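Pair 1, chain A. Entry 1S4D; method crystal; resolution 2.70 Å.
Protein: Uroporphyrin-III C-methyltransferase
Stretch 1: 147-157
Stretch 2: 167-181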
# COMPACT_ATOMS: atom_id res chain seq x y z
N GLU A 147 -6.97 11.25 15.10
CA GLU A 147 -8.13 11.38 15.97
C GLU A 147 -8.99 10.12 15.96
O GLU A 147 -9.92 10.00 16.76
CB GLU A 147 -8.96 12.58 15.52
CG GLU A 147 -8.74 13.87 16.33
CD GLU A 147 -8.81 15.14 15.47
OE1 GLU A 147 -9.62 15.18 14.51
OE2 GLU A 147 -8.06 16.11 15.74
N VAL A 148 -8.70 9.18 15.06
CA VAL A 148 -9.54 7.99 14.90
C VAL A 148 -8.82 6.69 15.28
O VAL A 148 -9.41 5.82 15.90
CB VAL A 148 -10.13 7.89 13.45
CG1 VAL A 148 -10.79 6.54 13.20
CG2 VAL A 148 -11.14 9.02 13.18
N ASN A 149 -7.55 6.56 14.90
CA ASN A 149 -6.87 5.27 15.01
C ASN A 149 -5.35 5.38 14.97
O ASN A 149 -4.79 6.25 14.31
CB ASN A 149 -7.38 4.26 13.95
CG ASN A 149 -7.05 4.68 12.51
OD1 ASN A 149 -6.66 3.84 11.67
ND2 ASN A 149 -7.22 5.96 12.21
N HIS A 150 -4.69 4.49 15.69
CA HIS A 150 -3.24 4.46 15.69
C HIS A 150 -2.80 3.13 15.07
O HIS A 150 -1.61 2.85 14.94
CB HIS A 150 -2.72 4.66 17.11
CG HIS A 150 -2.64 6.10 17.52
ND1 HIS A 150 -3.75 6.88 17.75
CD2 HIS A 150 -1.56 6.91 17.72
CE1 HIS A 150 -3.37 8.11 18.07
NE2 HIS A 150 -2.05 8.15 18.06
N ALA A 151 -3.80 2.34 14.67
CA ALA A 151 -3.60 1.03 14.06
C ALA A 151 -4.66 0.77 12.97
O ALA A 151 -5.80 1.23 13.09
CB ALA A 151 -3.64 -0.03 15.13
N VAL A 152 -4.27 0.08 11.89
CA VAL A 152 -5.20 -0.43 10.88
C VAL A 152 -4.91 -1.90 10.64
O VAL A 152 -3.75 -2.29 10.51
CB VAL A 152 -4.99 0.17 9.48
CG1 VAL A 152 -6.29 0.35 8.76
CG2 VAL A 152 -4.19 1.42 9.51
N THR A 153 -5.99 -2.69 10.53
CA THR A 153 -5.92 -4.10 10.14
C THR A 153 -6.45 -4.36 8.73
O THR A 153 -7.58 -4.01 8.43
CB THR A 153 -6.71 -4.93 11.12
OG1 THR A 153 -6.05 -4.90 12.39
CG2 THR A 153 -6.65 -6.38 10.76
N PHE A 154 -5.65 -5.03 7.89
CA PHE A 154 -6.11 -5.44 6.57
C PHE A 154 -6.44 -6.93 6.65
O PHE A 154 -5.73 -7.65 7.35
CB PHE A 154 -5.01 -5.22 5.54
CG PHE A 154 -4.82 -3.79 5.14
CD1 PHE A 154 -4.32 -3.48 3.89
CD2 PHE A 154 -5.09 -2.74 6.00
CE1 PHE A 154 -4.12 -2.14 3.53
CE2 PHE A 154 -4.90 -1.41 5.64
CZ PHE A 154 -4.43 -1.10 4.43
N LEU A 155 -7.51 -7.39 6.00
CA LEU A 155 -7.78 -8.85 5.98
C LEU A 155 -8.37 -9.42 4.67
O LEU A 155 -8.81 -8.64 3.83
CB LEU A 155 -8.49 -9.33 7.26
CG LEU A 155 -10.00 -9.46 7.60
CD1 LEU A 155 -10.31 -8.49 8.73
CD2 LEU A 155 -11.05 -9.34 6.48
N THR A 156 -8.33 -10.75 4.51
CA THR A 156 -9.16 -11.44 3.50
C THR A 156 -10.35 -12.03 4.16
O THR A 156 -10.20 -12.72 5.17
CB THR A 156 -8.51 -12.66 2.90
OG1 THR A 156 -7.17 -12.79 3.36
CG2 THR A 156 -8.44 -12.52 1.44
N GLY A 157 -11.50 -11.83 3.54
CA GLY A 157 -12.72 -12.49 3.95
C GLY A 157 -12.85 -13.76 3.16
O GLY A 157 -13.82 -14.48 3.31
N ARG A 167 -9.09 -19.84 10.74
CA ARG A 167 -8.59 -19.13 11.89
C ARG A 167 -8.16 -17.77 11.52
O ARG A 167 -7.03 -17.54 11.06
CB ARG A 167 -7.50 -19.90 12.60
N ILE A 168 -9.19 -16.94 11.45
CA ILE A 168 -9.08 -15.59 11.87
C ILE A 168 -9.77 -15.66 13.22
O ILE A 168 -10.74 -16.45 13.43
CB ILE A 168 -9.80 -14.64 10.93
CG1 ILE A 168 -8.94 -14.45 9.67
CG2 ILE A 168 -10.04 -13.31 11.60
CD1 ILE A 168 -9.63 -13.64 8.60
N ASN A 169 -9.14 -14.97 14.15
CA ASN A 169 -9.67 -14.82 15.47
C ASN A 169 -10.42 -13.49 15.41
O ASN A 169 -9.86 -12.42 15.68
CB ASN A 169 -8.51 -14.79 16.45
CG ASN A 169 -8.95 -14.61 17.88
OD1 ASN A 169 -10.06 -14.94 18.25
ND2 ASN A 169 -8.06 -14.12 18.69
N TRP A 170 -11.68 -13.56 14.99
CA TRP A 170 -12.47 -12.36 14.74
C TRP A 170 -12.58 -11.42 15.95
O TRP A 170 -12.77 -10.22 15.78
CB TRP A 170 -13.83 -12.72 14.08
CG TRP A 170 -13.66 -13.05 12.59
CD1 TRP A 170 -13.59 -14.31 12.04
CD2 TRP A 170 -13.49 -12.12 11.48
NE1 TRP A 170 -13.39 -14.22 10.69
CE2 TRP A 170 -13.33 -12.90 10.31
CE3 TRP A 170 -13.49 -10.72 11.36
CZ2 TRP A 170 -13.16 -12.33 9.04
CZ3 TRP A 170 -13.32 -10.15 10.09
CH2 TRP A 170 -13.16 -10.96 8.95
N GLN A 171 -12.42 -11.92 17.16
CA GLN A 171 -12.52 -11.08 18.35
C GLN A 171 -11.26 -10.21 18.54
O GLN A 171 -11.35 -9.00 18.81
CB GLN A 171 -12.80 -11.95 19.56
CG GLN A 171 -12.33 -11.38 20.87
CD GLN A 171 -13.47 -10.83 21.67
OE1 GLN A 171 -14.18 -9.90 21.22
NE2 GLN A 171 -13.68 -11.38 22.87
N GLY A 172 -10.09 -10.83 18.39
CA GLY A 172 -8.83 -10.10 18.33
C GLY A 172 -8.85 -9.02 17.25
O GLY A 172 -8.42 -7.89 17.47
N ILE A 173 -9.37 -9.39 16.09
CA ILE A 173 -9.48 -8.46 14.98
C ILE A 173 -10.41 -7.31 15.32
O ILE A 173 -10.09 -6.16 14.99
CB ILE A 173 -9.86 -9.21 13.67
CG1 ILE A 173 -8.58 -9.40 12.84
CG2 ILE A 173 -10.87 -8.44 12.84
CD1 ILE A 173 -8.40 -10.71 12.33
N ALA A 174 -11.51 -7.61 16.01
CA ALA A 174 -12.43 -6.58 16.51
C ALA A 174 -11.80 -5.57 17.51
O ALA A 174 -12.05 -4.36 17.37
CB ALA A 174 -13.65 -7.21 17.12
N SER A 175 -11.00 -6.05 18.49
CA SER A 175 -10.34 -5.16 19.46
C SER A 175 -9.04 -4.52 19.00
O SER A 175 -8.65 -3.48 19.51
CB SER A 175 -10.01 -5.90 20.76
OG SER A 175 -10.82 -7.02 20.95
N GLY A 176 -8.35 -5.18 18.07
CA GLY A 176 -7.04 -4.74 17.63
C GLY A 176 -6.95 -3.34 17.04
O GLY A 176 -6.06 -2.60 17.43
N SER A 177 -7.81 -2.98 16.09
CA SER A 177 -7.78 -1.64 15.50
C SER A 177 -9.18 -1.06 15.37
O SER A 177 -10.14 -1.79 15.14
CB SER A 177 -7.21 -1.65 14.10
OG SER A 177 -6.22 -2.63 13.94
N PRO A 178 -9.28 0.26 15.55
CA PRO A 178 -10.56 0.92 15.34
C PRO A 178 -10.91 0.75 13.86
O PRO A 178 -12.02 0.21 13.66
CB PRO A 178 -10.32 2.36 15.77
CG PRO A 178 -8.95 2.50 16.03
CD PRO A 178 -8.23 1.19 15.98
N VAL A 179 -10.00 0.91 12.90
CA VAL A 179 -10.33 0.66 11.48
C VAL A 179 -9.97 -0.73 10.95
O VAL A 179 -8.89 -1.24 11.25
CB VAL A 179 -9.71 1.75 10.58
CG1 VAL A 179 -9.98 1.46 9.09
CG2 VAL A 179 -10.27 3.12 10.99
N ILE A 180 -10.90 -1.38 10.23
CA ILE A 180 -10.62 -2.67 9.58
C ILE A 180 -10.84 -2.48 8.10
O ILE A 180 -11.84 -1.88 7.69
CB ILE A 180 -11.59 -3.81 10.04
CG1 ILE A 180 -11.85 -3.79 11.56
CG2 ILE A 180 -11.10 -5.16 9.56
CD1 ILE A 180 -10.75 -4.22 12.36
N VAL A 181 -9.92 -3.02 7.30
CA VAL A 181 -10.01 -2.90 5.86
C VAL A 181 -10.02 -4.30 5.26
O VAL A 181 -9.08 -5.08 5.46
CB VAL A 181 -8.83 -2.08 5.28
CG1 VAL A 181 -8.79 -2.17 3.72
CG2 VAL A 181 -8.83 -0.61 5.82
O HOH W 1 -7.07 -5.81 14.60

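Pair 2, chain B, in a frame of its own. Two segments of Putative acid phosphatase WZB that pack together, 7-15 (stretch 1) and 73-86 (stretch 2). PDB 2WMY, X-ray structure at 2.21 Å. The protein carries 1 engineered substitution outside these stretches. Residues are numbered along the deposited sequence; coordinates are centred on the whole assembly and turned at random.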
# COMPACT_ATOMS: atom_id res chain seq x y z
N MET B 7 -13.73 -9.74 11.24
CA MET B 7 -13.98 -8.31 11.34
C MET B 7 -13.49 -7.52 10.12
O MET B 7 -14.29 -7.00 9.35
CB MET B 7 -13.36 -7.73 12.61
CG MET B 7 -14.00 -6.43 13.05
SD MET B 7 -15.72 -6.70 13.53
CE MET B 7 -16.36 -5.04 13.48
N PHE B 8 -12.17 -7.44 9.95
CA PHE B 8 -11.58 -6.73 8.81
C PHE B 8 -11.37 -7.66 7.62
O PHE B 8 -10.35 -8.34 7.52
CB PHE B 8 -10.25 -6.09 9.20
CG PHE B 8 -10.36 -5.13 10.34
CD1 PHE B 8 -10.80 -3.84 10.12
CD2 PHE B 8 -10.03 -5.52 11.62
CE1 PHE B 8 -10.90 -2.94 11.17
CE2 PHE B 8 -10.13 -4.63 12.67
CZ PHE B 8 -10.57 -3.34 12.44
N ASP B 9 -12.33 -7.68 6.71
CA ASP B 9 -12.29 -8.63 5.60
C ASP B 9 -11.81 -7.96 4.32
O ASP B 9 -11.37 -8.64 3.39
CB ASP B 9 -13.67 -9.26 5.40
CG ASP B 9 -13.60 -10.61 4.71
OD1 ASP B 9 -12.48 -11.07 4.40
OD2 ASP B 9 -14.67 -11.21 4.47
N SER B 10 -11.92 -6.64 4.26
CA SER B 10 -11.49 -5.87 3.10
C SER B 10 -10.35 -4.93 3.47
O SER B 10 -10.41 -4.25 4.50
CB SER B 10 -12.66 -5.06 2.55
OG SER B 10 -13.83 -5.84 2.46
N ILE B 11 -9.31 -4.90 2.65
CA ILE B 11 -8.17 -4.00 2.89
C ILE B 11 -7.84 -3.12 1.68
O ILE B 11 -7.66 -3.62 0.56
CB ILE B 11 -6.91 -4.77 3.31
CG1 ILE B 11 -7.18 -5.70 4.50
CG2 ILE B 11 -5.77 -3.81 3.65
CD1 ILE B 11 -5.96 -6.50 4.91
N LEU B 12 -7.76 -1.81 1.91
CA LEU B 12 -7.32 -0.87 0.89
C LEU B 12 -5.93 -0.35 1.24
O LEU B 12 -5.75 0.35 2.24
CB LEU B 12 -8.31 0.29 0.74
CG LEU B 12 -8.05 1.27 -0.41
CD1 LEU B 12 -8.15 0.59 -1.78
CD2 LEU B 12 -8.99 2.46 -0.34
N VAL B 13 -4.94 -0.68 0.41
CA VAL B 13 -3.58 -0.20 0.60
C VAL B 13 -3.34 1.11 -0.16
O VAL B 13 -3.63 1.22 -1.35
CB VAL B 13 -2.55 -1.25 0.14
CG1 VAL B 13 -1.13 -0.78 0.44
CG2 VAL B 13 -2.83 -2.59 0.83
N ILE B 14 -2.81 2.12 0.52
CA ILE B 14 -2.75 3.44 -0.08
C ILE B 14 -1.39 4.13 0.01
O ILE B 14 -0.78 4.21 1.09
CB ILE B 14 -3.80 4.38 0.55
CG1 ILE B 14 -5.19 3.73 0.48
CG2 ILE B 14 -3.76 5.75 -0.13
CD1 ILE B 14 -6.21 4.37 1.38
N CYS B 15 -0.92 4.64 -1.14
CA CYS B 15 0.24 5.51 -1.17
C CYS B 15 -0.10 6.79 -1.92
O CYS B 15 -1.23 7.30 -1.84
CB CYS B 15 1.47 4.81 -1.78
SG CYS B 15 1.35 4.24 -3.50
N LYS B 73 -7.11 6.15 -8.43
CA LYS B 73 -7.25 7.32 -7.57
C LYS B 73 -8.02 6.98 -6.31
O LYS B 73 -9.08 6.36 -6.38
CB LYS B 73 -7.98 8.44 -8.32
CG LYS B 73 -8.24 9.69 -7.51
CD LYS B 73 -6.94 10.38 -7.13
CE LYS B 73 -7.20 11.74 -6.48
NZ LYS B 73 -7.75 12.73 -7.45
N PHE B 74 -7.49 7.38 -5.15
CA PHE B 74 -8.22 7.22 -3.89
C PHE B 74 -9.35 8.24 -3.75
O PHE B 74 -9.17 9.43 -4.01
CB PHE B 74 -7.29 7.36 -2.69
CG PHE B 74 -8.01 7.34 -1.37
CD1 PHE B 74 -8.32 6.14 -0.76
CD2 PHE B 74 -8.41 8.52 -0.76
CE1 PHE B 74 -9.01 6.12 0.46
CE2 PHE B 74 -9.10 8.50 0.45
CZ PHE B 74 -9.39 7.29 1.06
N THR B 75 -10.52 7.76 -3.33
CA THR B 75 -11.69 8.62 -3.13
C THR B 75 -12.45 8.17 -1.89
O THR B 75 -12.32 7.03 -1.46
CB THR B 75 -12.66 8.58 -4.32
OG1 THR B 75 -13.27 7.28 -4.40
CG2 THR B 75 -11.95 8.90 -5.65
N SER B 76 -13.27 9.06 -1.33
CA SER B 76 -14.10 8.69 -0.19
C SER B 76 -15.03 7.54 -0.55
O SER B 76 -15.28 6.65 0.26
CB SER B 76 -14.92 9.88 0.30
OG SER B 76 -15.90 10.21 -0.65
N ALA B 77 -15.53 7.55 -1.79
CA ALA B 77 -16.47 6.52 -2.24
C ALA B 77 -15.82 5.15 -2.25
O ALA B 77 -16.43 4.16 -1.86
CB ALA B 77 -17.02 6.88 -3.62
N LEU B 78 -14.58 5.09 -2.72
CA LEU B 78 -13.82 3.85 -2.76
C LEU B 78 -13.58 3.31 -1.37
O LEU B 78 -13.65 2.11 -1.13
CB LEU B 78 -12.47 4.07 -3.43
CG LEU B 78 -11.60 2.82 -3.57
CD1 LEU B 78 -12.35 1.73 -4.35
CD2 LEU B 78 -10.29 3.18 -4.26
N ALA B 79 -13.28 4.22 -0.44
CA ALA B 79 -12.94 3.82 0.92
C ALA B 79 -14.10 3.05 1.55
O ALA B 79 -13.90 2.17 2.38
CB ALA B 79 -12.59 5.04 1.76
N ARG B 80 -15.31 3.38 1.11
CA ARG B 80 -16.53 2.80 1.64
C ARG B 80 -16.60 1.29 1.45
O ARG B 80 -17.32 0.60 2.17
CB ARG B 80 -17.73 3.47 0.98
CG ARG B 80 -18.97 3.54 1.83
CD ARG B 80 -19.76 4.78 1.46
NE ARG B 80 -19.04 5.99 1.86
CZ ARG B 80 -19.03 7.12 1.16
NH1 ARG B 80 -19.70 7.20 0.01
NH2 ARG B 80 -18.34 8.16 1.60
N GLN B 81 -15.85 0.77 0.48
CA GLN B 81 -15.88 -0.65 0.16
C GLN B 81 -14.83 -1.45 0.93
O GLN B 81 -14.68 -2.65 0.71
CB GLN B 81 -15.67 -0.86 -1.34
CG GLN B 81 -16.53 0.01 -2.22
CD GLN B 81 -15.98 0.09 -3.63
OE1 GLN B 81 -15.12 -0.70 -4.02
NE2 GLN B 81 -16.47 1.06 -4.40
N TYR B 82 -14.10 -0.79 1.82
CA TYR B 82 -13.06 -1.49 2.56
C TYR B 82 -13.19 -1.30 4.07
O TYR B 82 -13.61 -0.24 4.55
CB TYR B 82 -11.67 -1.09 2.04
CG TYR B 82 -11.49 -1.49 0.58
CD1 TYR B 82 -10.88 -2.70 0.24
CD2 TYR B 82 -11.97 -0.69 -0.44
CE1 TYR B 82 -10.74 -3.07 -1.09
CE2 TYR B 82 -11.84 -1.06 -1.77
CZ TYR B 82 -11.22 -2.25 -2.09
OH TYR B 82 -11.09 -2.62 -3.41
N ASP B 83 -12.85 -2.34 4.82
CA ASP B 83 -12.99 -2.34 6.27
C ASP B 83 -11.77 -1.73 6.95
O ASP B 83 -11.83 -1.36 8.13
CB ASP B 83 -13.20 -3.76 6.79
CG ASP B 83 -14.35 -4.47 6.12
OD1 ASP B 83 -15.40 -3.82 5.88
OD2 ASP B 83 -14.22 -5.67 5.83
N LEU B 84 -10.67 -1.64 6.21
CA LEU B 84 -9.41 -1.17 6.75
C LEU B 84 -8.55 -0.51 5.66
O LEU B 84 -8.33 -1.09 4.59
CB LEU B 84 -8.66 -2.34 7.38
CG LEU B 84 -7.24 -2.07 7.91
CD1 LEU B 84 -7.31 -1.24 9.19
CD2 LEU B 84 -6.52 -3.37 8.16
N LEU B 85 -8.06 0.69 5.95
CA LEU B 85 -7.15 1.41 5.07
C LEU B 85 -5.76 1.41 5.68
O LEU B 85 -5.60 1.69 6.88
CB LEU B 85 -7.62 2.86 4.87
CG LEU B 85 -8.78 3.20 3.93
CD1 LEU B 85 -10.00 2.36 4.21
CD2 LEU B 85 -9.12 4.69 4.04
N LEU B 86 -4.76 1.11 4.87
CA LEU B 86 -3.38 1.15 5.32
C LEU B 86 -2.60 2.14 4.46
O LEU B 86 -2.47 1.94 3.25
CB LEU B 86 -2.75 -0.25 5.26
CG LEU B 86 -3.35 -1.24 6.26
CD1 LEU B 86 -2.69 -2.60 6.15
CD2 LEU B 86 -3.23 -0.71 7.69

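Both pairs set a strand beside a helix-turn-strand segment, so that the two strands run parallel and the short helix lies over one face of the sheet they form. Fourteen central residues superpose at 0.8 Å, and the strand axes cross at nearly the same angle, -26° in pair 1 and -24° in pair 2.

The backbone ladder is the common frame. In pair 1, Val181(A) N donates to Thr153(A) O at 2.8 Å, and Leu155(A) N donates to Val181(A) O, also at 2.8 Å. The matching rungs of pair 2 run from Leu86(B) N to Leu12(B) O at 2.9 Å and from Ile14(B) N to Leu86(B) O at 2.8 Å. One rung earlier the two differ in strength. Both are nearly straight, but Thr153(A) N to Val179(A) O is stretched to a weak 3.3 Å, while Leu12(B) N to Leu84(B) O is 2.8 Å.

The clearest change of chemistry is under the helix. Thr153(A) matches Leu12(B), and Ser177(A) matches Tyr82(B). Pair 1 fills this site with a small polar couple: Thr153(A) OG1 and Ser177(A) OG share a hydrogen bond of 2.8 Å, and a water sits 2.6 Å from Thr153(A) OG1 while donating to Ile173(A) O at 3.1 Å. The helix is thereby tied to the strand through solvent as well as through Thr153(A) CG2, 4.1 Å from Ile173(A) CG1. Pair 2 meets the same need with bulk. Leu12(B) CB lies over the face of the Tyr82(B) ring, 3.6 Å from Tyr82(B) CG, and Leu12(B) CD2 reaches the edge of the Phe74(B) ring, 3.7 Å from Phe74(B) CE1, and approaches Leu78(B) CG at 4.2 Å.

The next inward residue, Leu155(A) or Ile14(B), is apolar in both and finds an aromatic partner, though the aromatics are not matched positions. Leu155(A) CD2 is 3.6 Å from Trp170(A) CH2, and Leu155(A) CD1 is 3.5 Å from Ile180(A) CG2. Ile14(B) CD1 touches both Phe74(B) CE1 at 3.4 Å and Leu85(B) CG at 3.8 Å, the latter residue matching Ile180(A).

On the opposite face aliphatic pairing is retained. Val152(A) CG1 packs 3.9 Å from Val179(A) CG1 and 4.0 Å from Val181(A) CG2; Ile11(B), its match, places CG2 4.1 Å from Leu86(B) CD1. Phe154(A), where pair 2 has Val13(B), adds a ring whose face receives Val181(A) CB.

The entry to the second strand is solved in two ways. Pro178(A) presses its ring against the loop, with CG 3.1 Å from Asn149(A) CB. At the matching position Asp83(B) instead gathers backbone amides: its OD2 accepts from Asp9(B) N and from Ser10(B) N, both at 2.9 Å. The rule for a designer is a fixed ladder with apolar residues along it, while the site beneath the helix accepts either a pair of hydroxyls with a water on the threonine or a leucine against an aromatic face.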